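Local atomic coordinates of erythromycin dehydratase (Saccharopolyspora erythraea, PDB entry 3EL6), a protein that probably catalyses the dehydration of a beta-hydroxyacyl chain to an enoyl one, as a dehydratase domain of the modular polyketide synthase that makes erythromycin. Residues 165-168 / 169-173; 185-189 / 190-194; 33-37 / 38-42; 140-143 / 144-147. All blocks are in the same frame, centred on the assembly; numbering follows the deposited sequence.

Contact 1 of 4, residues 165-168 / 169-173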
# COMPACT_ATOMS: atom_id res chain seq x y z
N ASP A 165 10.03 -11.23 -37.58
CA ASP A 165 10.68 -12.44 -38.01
C ASP A 165 10.09 -12.74 -39.38
O ASP A 165 8.87 -12.82 -39.53
CB ASP A 165 10.38 -13.55 -37.03
CG ASP A 165 11.03 -14.85 -37.40
OD1 ASP A 165 11.64 -14.92 -38.49
OD2 ASP A 165 10.92 -15.81 -36.59
N THR A 166 10.94 -12.88 -40.40
CA THR A 166 10.40 -13.13 -41.74
C THR A 166 10.88 -14.47 -42.32
O THR A 166 10.53 -14.83 -43.45
CB THR A 166 10.74 -11.98 -42.71
OG1 THR A 166 12.16 -11.75 -42.69
CG2 THR A 166 10.01 -10.67 -42.30
N GLU A 167 11.67 -15.20 -41.52
CA GLU A 167 12.20 -16.50 -41.88
C GLU A 167 11.10 -17.58 -41.98
O GLU A 167 10.04 -17.45 -41.39
CB GLU A 167 13.20 -16.94 -40.82
CG GLU A 167 14.05 -18.07 -41.31
CD GLU A 167 14.58 -18.96 -40.21
OE1 GLU A 167 14.82 -18.48 -39.10
OE2 GLU A 167 14.76 -20.17 -40.48
N GLN A 168 11.36 -18.64 -42.74
CA GLN A 168 10.37 -19.69 -42.97
C GLN A 168 9.93 -20.29 -41.62
O GLN A 168 10.78 -20.50 -40.75
CB GLN A 168 10.99 -20.79 -43.87
CG GLN A 168 10.09 -22.00 -44.11
CD GLN A 168 10.76 -23.04 -45.03
OE1 GLN A 168 10.51 -24.25 -44.92
NE2 GLN A 168 11.62 -22.57 -45.91
N TRP A 169 8.64 -20.61 -41.46
CA TRP A 169 8.13 -21.18 -40.18
C TRP A 169 7.50 -22.58 -40.33
O TRP A 169 6.59 -22.73 -41.09
CB TRP A 169 7.04 -20.25 -39.61
CG TRP A 169 6.35 -20.88 -38.38
CD1 TRP A 169 5.14 -21.53 -38.32
CD2 TRP A 169 6.90 -20.92 -37.06
NE1 TRP A 169 4.91 -21.99 -37.01
CE2 TRP A 169 5.97 -21.62 -36.22
CE3 TRP A 169 8.07 -20.41 -36.48
CZ2 TRP A 169 6.19 -21.81 -34.86
CZ3 TRP A 169 8.29 -20.59 -35.12
CH2 TRP A 169 7.36 -21.30 -34.32
N PRO A 170 8.00 -23.61 -39.63
CA PRO A 170 9.22 -23.56 -38.84
C PRO A 170 10.44 -23.45 -39.77
O PRO A 170 10.30 -23.52 -41.00
CB PRO A 170 9.24 -24.91 -38.16
CG PRO A 170 8.56 -25.84 -39.22
CD PRO A 170 7.50 -24.99 -39.79
N PRO A 171 11.65 -23.32 -39.19
CA PRO A 171 12.83 -23.22 -40.07
C PRO A 171 12.95 -24.43 -41.02
O PRO A 171 12.40 -25.51 -40.73
CB PRO A 171 13.99 -23.24 -39.07
CG PRO A 171 13.38 -22.59 -37.83
CD PRO A 171 11.99 -23.15 -37.77
N GLU A 172 13.73 -24.28 -42.09
CA GLU A 172 13.87 -25.30 -43.14
C GLU A 172 14.13 -26.75 -42.70
O GLU A 172 13.46 -27.68 -43.18
CB GLU A 172 14.90 -24.85 -44.21
CG GLU A 172 14.26 -23.88 -45.26
CD GLU A 172 15.27 -23.16 -46.19
OE1 GLU A 172 16.08 -23.83 -46.88
OE2 GLU A 172 15.24 -21.90 -46.24
N ASP A 173 15.10 -26.96 -41.82
CA ASP A 173 15.41 -28.34 -41.42
C ASP A 173 14.65 -28.87 -40.21
O ASP A 173 15.10 -29.83 -39.57
CB ASP A 173 16.89 -28.48 -41.05
CG ASP A 173 17.84 -27.95 -42.13
OD1 ASP A 173 19.08 -28.16 -41.96
OD2 ASP A 173 17.37 -27.31 -43.13
O HOH W 1 14.86 -21.39 -42.60
O HOH W 2 10.11 -25.92 -42.62
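Gln168 reaches forward over the turn and lays its amide across Glu172, the two side chains crossing at about a right angle. Its CD lies 3.6 Å from Glu172 CG, and the amide and carboxylate planes are only 10° apart. With CG anti to the backbone N (chi1 176°) and the rest of the chain extended, Gln168 spans the bend that the backbone makes beneath it. On that bend a water stands 2.9 Å from Gln168 OE1 and equally far from Pro170 O, although it has too few protons to serve every acceptor within its reach. Glu167 approaches differently, crossing Pro171 at about a right angle so that its OE2 meets Pro171 CB at 3.5 Å. The same oxygen lies by a second water that accepts from Glu172 N; its separation from that water is too short to be trusted. Upstream, Asp165 OD1 takes the backbone N of Glu167 at 3.0 Å, nearly along its C-O axis, which closes an Asx turn. Trp169 swings to the other side of the chain, where its indole meets Trp204 at a steep angle, makes a cation-pi contact with Arg268 and gives its NE1 proton to Glu213; a sulfate lies about 4 Å from this side chain. Gln168 O, with no hydrogen to take from Pro171 N, instead faces Pro171 CA at 3.5 Å in a CA-H...O contact. The cis peptide between Trp169 and Pro170 and the extended angles of both residues fit a type VIb turn.

Contact 2 of 4, residues 185-189 / 190-194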
# COMPACT_ATOMS: atom_id res chain seq x y z
N GLY A 185 0.42 -38.86 -22.04
CA GLY A 185 1.69 -39.15 -21.38
C GLY A 185 1.86 -38.34 -20.10
O GLY A 185 2.20 -38.88 -19.03
N LEU A 186 1.66 -37.02 -20.20
CA LEU A 186 1.82 -36.19 -19.01
C LEU A 186 0.86 -36.58 -17.89
O LEU A 186 1.27 -36.66 -16.71
CB LEU A 186 1.69 -34.71 -19.37
CG LEU A 186 2.95 -34.12 -20.01
CD1 LEU A 186 2.67 -32.70 -20.42
CD2 LEU A 186 4.06 -34.14 -19.01
N ALA A 187 -0.40 -36.80 -18.24
CA ALA A 187 -1.39 -37.22 -17.26
C ALA A 187 -0.93 -38.47 -16.50
O ALA A 187 -1.01 -38.51 -15.27
CB ALA A 187 -2.75 -37.43 -17.90
N GLU A 188 -0.40 -39.46 -17.21
CA GLU A 188 0.15 -40.67 -16.56
C GLU A 188 1.10 -40.30 -15.44
O GLU A 188 1.08 -40.90 -14.36
CB GLU A 188 0.91 -41.54 -17.57
CG GLU A 188 0.03 -42.19 -18.65
CD GLU A 188 0.85 -42.74 -19.83
OE1 GLU A 188 2.09 -42.52 -19.88
OE2 GLU A 188 0.24 -43.39 -20.71
N GLN A 189 1.94 -39.31 -15.73
CA GLN A 189 2.97 -38.87 -14.82
C GLN A 189 2.45 -37.96 -13.70
O GLN A 189 3.23 -37.44 -12.93
CB GLN A 189 4.05 -38.12 -15.58
CG GLN A 189 5.00 -39.01 -16.37
CD GLN A 189 6.01 -38.19 -17.17
OE1 GLN A 189 5.69 -37.10 -17.66
NE2 GLN A 189 7.23 -38.72 -17.30
N GLY A 190 1.14 -37.74 -13.64
CA GLY A 190 0.58 -36.93 -12.58
C GLY A 190 0.32 -35.48 -12.95
O GLY A 190 -0.26 -34.73 -12.14
N TYR A 191 0.74 -35.08 -14.16
CA TYR A 191 0.50 -33.72 -14.66
C TYR A 191 -0.74 -33.71 -15.53
O TYR A 191 -0.68 -34.06 -16.71
CB TYR A 191 1.70 -33.20 -15.45
CG TYR A 191 2.98 -33.16 -14.66
CD1 TYR A 191 3.45 -31.96 -14.13
CD2 TYR A 191 3.70 -34.32 -14.42
CE1 TYR A 191 4.61 -31.92 -13.40
CE2 TYR A 191 4.86 -34.29 -13.68
CZ TYR A 191 5.33 -33.08 -13.17
OH TYR A 191 6.50 -33.05 -12.44
N GLU A 192 -1.86 -33.30 -14.97
CA GLU A 192 -3.12 -33.43 -15.66
C GLU A 192 -3.61 -32.09 -16.16
O GLU A 192 -4.21 -31.33 -15.40
CB GLU A 192 -4.16 -34.04 -14.75
CG GLU A 192 -3.81 -35.46 -14.33
CD GLU A 192 -4.78 -36.01 -13.30
OE1 GLU A 192 -6.00 -35.75 -13.42
OE2 GLU A 192 -4.31 -36.69 -12.35
N TYR A 193 -3.37 -31.83 -17.44
CA TYR A 193 -3.84 -30.58 -18.07
C TYR A 193 -5.16 -30.83 -18.77
O TYR A 193 -5.22 -31.66 -19.69
CB TYR A 193 -2.81 -30.10 -19.11
CG TYR A 193 -1.46 -29.65 -18.57
CD1 TYR A 193 -1.27 -28.37 -18.07
CD2 TYR A 193 -0.37 -30.51 -18.60
CE1 TYR A 193 0.00 -27.96 -17.61
CE2 TYR A 193 0.87 -30.13 -18.16
CZ TYR A 193 1.06 -28.87 -17.65
OH TYR A 193 2.32 -28.54 -17.19
N GLY A 194 -6.20 -30.11 -18.38
CA GLY A 194 -7.49 -30.23 -19.04
C GLY A 194 -7.43 -29.50 -20.37
O GLY A 194 -6.45 -28.81 -20.66
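The backbone leaves helix 182-188 and turns directly into strand 191-193 through a Schellman motif. Tyr191 N donates back to Leu186 O at 3.0 Å, and nested within that loop Gly190 N donates to Ala187 O at 2.8 Å. Gly190 takes a positive phi of 97°, where a beta carbon would collide with Gln189 O. The return path brings Tyr191 O against the helix as well, 3.3 Å from Ala187 CA in a CA-H...O contact. An apolar contact accompanies this motif, with Leu186 CB 4.2 Å from Tyr191 CB. From the same leucine, CD1 reaches the ring of Tyr193 obliquely, with CE2 3.9 Å away. Tyr191 has CG beside its backbone N (chi1 -59°), which turns the ring back toward the helix end: Gln189 CB lies at its edge in the ring plane, 4.0 Å from CD2. Glu192 runs to the helix too, its CG resting by Ala187 CA. Segment 190-194 is held by backbone bonds to Gly72, Val70 and Glu68, while Tyr193 meets His69, the first residue of the HxxxGxxxxP signature of dehydratase domains, and packs on helix 227-235. The segment itself opens the GYxYGPxF sequence of this family. Two backbone bonds and the leucine contact thus close the helix end, and probably help to set where the tyrosines of this sequence stand.

Contact 3 of 4, residues 33-37 / 38-42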
# COMPACT_ATOMS: atom_id res chain seq x y z
N ARG A 33 -7.60 3.03 -6.59
CA ARG A 33 -7.87 2.95 -8.03
C ARG A 33 -8.41 1.57 -8.36
O ARG A 33 -8.01 0.58 -7.77
CB ARG A 33 -6.59 3.15 -8.83
CG ARG A 33 -5.82 4.34 -8.49
CD ARG A 33 -4.56 4.46 -9.38
NE ARG A 33 -3.40 3.70 -8.90
CZ ARG A 33 -2.81 2.70 -9.58
NH1 ARG A 33 -1.72 2.11 -9.08
NH2 ARG A 33 -3.31 2.27 -10.73
N GLY A 34 -9.27 1.46 -9.37
CA GLY A 34 -9.79 0.15 -9.74
C GLY A 34 -8.76 -0.48 -10.67
O GLY A 34 -7.97 0.21 -11.29
N ALA A 35 -8.75 -1.80 -10.76
CA ALA A 35 -7.70 -2.44 -11.52
C ALA A 35 -8.40 -3.03 -12.72
O ALA A 35 -9.53 -3.53 -12.61
CB ALA A 35 -7.05 -3.52 -10.66
N GLU A 36 -7.76 -2.95 -13.87
CA GLU A 36 -8.33 -3.46 -15.09
C GLU A 36 -8.03 -4.96 -15.28
O GLU A 36 -8.73 -5.69 -16.00
CB GLU A 36 -7.73 -2.67 -16.25
CG GLU A 36 -8.32 -1.29 -16.43
CD GLU A 36 -9.70 -1.33 -17.08
OE1 GLU A 36 -10.68 -1.77 -16.41
OE2 GLU A 36 -9.80 -0.92 -18.27
N HIS A 37 -6.99 -5.44 -14.63
CA HIS A 37 -6.63 -6.85 -14.82
C HIS A 37 -7.75 -7.74 -14.32
O HIS A 37 -8.28 -7.52 -13.25
CB HIS A 37 -5.37 -7.13 -14.03
CG HIS A 37 -4.78 -8.47 -14.30
ND1 HIS A 37 -5.24 -9.61 -13.70
CD2 HIS A 37 -3.70 -8.82 -15.02
CE1 HIS A 37 -4.50 -10.63 -14.09
NE2 HIS A 37 -3.55 -10.18 -14.88
N PRO A 38 -8.10 -8.78 -15.06
CA PRO A 38 -9.22 -9.66 -14.61
C PRO A 38 -9.12 -10.23 -13.19
O PRO A 38 -10.17 -10.51 -12.58
CB PRO A 38 -9.15 -10.84 -15.60
CG PRO A 38 -8.46 -10.30 -16.81
CD PRO A 38 -7.50 -9.22 -16.33
N LEU A 39 -7.90 -10.45 -12.68
CA LEU A 39 -7.71 -11.04 -11.35
C LEU A 39 -7.54 -9.98 -10.24
O LEU A 39 -7.56 -10.30 -9.05
CB LEU A 39 -6.61 -12.11 -11.34
CG LEU A 39 -6.71 -13.14 -12.46
CD1 LEU A 39 -5.52 -14.12 -12.40
CD2 LEU A 39 -8.06 -13.89 -12.41
N LEU A 40 -7.44 -8.72 -10.62
CA LEU A 40 -7.16 -7.68 -9.62
C LEU A 40 -8.42 -6.91 -9.30
O LEU A 40 -9.36 -6.84 -10.11
CB LEU A 40 -6.08 -6.71 -10.08
CG LEU A 40 -4.72 -7.40 -10.20
CD1 LEU A 40 -3.69 -6.37 -10.68
CD2 LEU A 40 -4.34 -8.08 -8.82
N LEU A 41 -8.42 -6.33 -8.10
CA LEU A 41 -9.59 -5.63 -7.59
C LEU A 41 -9.29 -4.15 -7.39
O LEU A 41 -10.04 -3.29 -7.86
CB LEU A 41 -10.00 -6.26 -6.24
CG LEU A 41 -10.54 -7.70 -6.34
CD1 LEU A 41 -10.54 -8.34 -4.93
CD2 LEU A 41 -11.91 -7.66 -7.01
N ALA A 42 -8.20 -3.84 -6.69
CA ALA A 42 -7.85 -2.45 -6.46
C ALA A 42 -6.35 -2.28 -6.49
O ALA A 42 -5.59 -3.25 -6.25
CB ALA A 42 -8.33 -2.04 -5.08
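His37 uses its own ring to hold the turn that it begins: Leu39 N donates to ND1 at 3.0 Å, with an angle of 161° at the hydrogen, although the donor is tilted 18° from the ring plane. The imidazole reaches this place because CG lies anti to the backbone N, beside the carbonyl carbon (chi1 -171°), which swings it back toward the following residues. Pro38 then covers one face, its CD 3.7 Å from the ring centroid in a CH-pi contact, and Leu39 stands at the edge, CG 3.7 Å from CE1. The main chain closes the same bend, Leu40 N donating to His37 O at 3.0 Å in a type I turn. Beyond it the two arms run antiparallel, with Gly34 and Ala42 forming a non-hydrogen-bonded pair and Arg33 O meeting Ala42 CA through a CA-H...O contact. Between turn and bridge the packing is tight, Ala35 CB lying only 3.4 Å from Leu40 CB. Strand 40-45 also pairs with strand 52-58, and there Leu41 and Ala42 both lie opposite Thr55, a classic beta bulge. Arg33 forms salt bridges with Asp92 and Asp45, and Leu41 and Ala42 also pack on Ala29 and Leu30 of the second subunit. With ND1 accepting from an amide, the simplest reading of the bond between His37 NE2 and Asp84 of helix 79-93 is that NE2 carries the ring proton and gives it to the acid, so that one buried imidazole probably ties the hairpin turn to the helix.

Contact 4 of 4, residues 140-143 / 144-147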
# COMPACT_ATOMS: atom_id res chain seq x y z
N ALA A 140 -13.66 -13.03 4.63
CA ALA A 140 -14.63 -11.96 4.48
C ALA A 140 -14.02 -10.63 4.88
O ALA A 140 -14.29 -9.62 4.25
CB ALA A 140 -15.84 -12.25 5.35
N ASP A 141 -13.24 -10.65 5.95
CA ASP A 141 -12.62 -9.44 6.50
C ASP A 141 -11.12 -9.51 6.24
O ASP A 141 -10.47 -10.47 6.68
CB ASP A 141 -12.88 -9.42 8.01
CG ASP A 141 -12.36 -8.16 8.68
OD1 ASP A 141 -11.47 -7.45 8.12
OD2 ASP A 141 -12.84 -7.89 9.80
N LEU A 142 -10.59 -8.55 5.48
CA LEU A 142 -9.20 -8.62 5.08
C LEU A 142 -8.26 -8.64 6.31
O LEU A 142 -7.12 -9.11 6.21
CB LEU A 142 -8.84 -7.51 4.11
CG LEU A 142 -8.90 -7.96 2.65
CD1 LEU A 142 -7.77 -8.93 2.35
CD2 LEU A 142 -10.22 -8.65 2.31
N ALA A 143 -8.72 -8.15 7.45
CA ALA A 143 -7.82 -8.17 8.65
C ALA A 143 -7.51 -9.62 9.03
O ALA A 143 -6.48 -9.91 9.64
CB ALA A 143 -8.41 -7.41 9.84
N ASP A 144 -8.39 -10.54 8.64
CA ASP A 144 -8.21 -11.96 8.98
C ASP A 144 -7.32 -12.75 8.02
O ASP A 144 -7.05 -13.93 8.28
CB ASP A 144 -9.57 -12.65 9.08
CG ASP A 144 -10.39 -12.17 10.26
OD1 ASP A 144 -9.82 -11.84 11.34
OD2 ASP A 144 -11.63 -12.15 10.10
N ALA A 145 -6.81 -12.12 6.96
CA ALA A 145 -6.15 -12.85 5.88
C ALA A 145 -4.84 -13.47 6.37
O ALA A 145 -3.98 -12.78 6.93
CB ALA A 145 -5.85 -11.92 4.69
N GLN A 146 -4.68 -14.76 6.16
CA GLN A 146 -3.46 -15.44 6.57
C GLN A 146 -2.44 -15.48 5.45
O GLN A 146 -2.17 -16.54 4.87
CB GLN A 146 -3.81 -16.84 7.07
CG GLN A 146 -4.76 -16.72 8.30
CD GLN A 146 -5.16 -18.08 8.94
OE1 GLN A 146 -4.62 -19.14 8.63
NE2 GLN A 146 -6.08 -18.00 9.88
N TRP A 147 -1.85 -14.33 5.14
CA TRP A 147 -0.91 -14.23 4.02
C TRP A 147 0.27 -15.14 4.13
O TRP A 147 0.83 -15.29 5.22
CB TRP A 147 -0.41 -12.78 3.91
CG TRP A 147 -1.53 -11.77 3.71
CD1 TRP A 147 -1.95 -10.77 4.57
CD2 TRP A 147 -2.28 -11.61 2.52
NE1 TRP A 147 -2.95 -10.01 3.97
CE2 TRP A 147 -3.19 -10.53 2.72
CE3 TRP A 147 -2.28 -12.29 1.29
CZ2 TRP A 147 -4.10 -10.12 1.73
CZ3 TRP A 147 -3.19 -11.91 0.34
CH2 TRP A 147 -4.07 -10.82 0.53
O HOH W 3 -13.18 -12.68 7.89
O HOH W 4 -4.67 -8.15 5.34
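This is a local turn contact at the surface, in the loop that joins neighbouring antiparallel strands 129-137 and 148-156, and Asp141 and Asp144 form its polar side. Asp144 N donates to Asp141 O at 2.9 Å, and one residue on Ala145 N donates to Leu142 O at 3.1 Å with an angle of 165°, giving the chain a short 3-10 turn. Asp141 has CG anti to its own N (chi1 -176°), which carries OD1 forward to take Ala143 N at 2.9 Å from above the carboxylate plane; this is an Asx turn at the start of the 3-10 segment. The two acids come within 4.4 Å of each other at their OD2 atoms. Beside them a bridging water accepts from Asp141 N and donates to Asp144 OD2, which probably eases the crowding of like charge. In the double hotdog fold of this dehydratase the loop projects from one end of the strands, and its apolar side is turned back on the neighbouring strands. Leu142 and Trp147 both pack on Leu115 and Arg117 of strand 114-123, and Leu142 CD1 meets Trp147 CZ2 obliquely at 3.9 Å. Ala145 CB sits over one face of the indole, toward its rim, and 4.3 Å from Leu142 CD1. A second water lies in the indole plane at its edge, accepting from Trp147 NE1 at 2.9 Å and donating to Leu142 O. Gly31, Arg33 and Pro47 of the second subunit pack on Leu142, Ala143 and Trp147, respectively.

In the fold
Contact 3 is partly buried, while contacts 1, 2 and 4 are at the surface. Contacts 3 and 4 lie on the same side of the chain, their centres about 19 Å apart, and meet through the dimer: Arg33 of contact 3 packs on Leu142 and Ala143 of contact 4 in the second subunit. Contact 1 is on the opposite side of the chain's centre, about 52 Å between centres from contact 4, and neither it nor contact 2 touches the partner chain. Asx turns open both 165-168 and 140-143, but the first leads to a cis-proline bend and the second to a 3-10 turn. Waters make bridges within each of these two loops, whereas contacts 2 and 3 join regular elements by direct bonds.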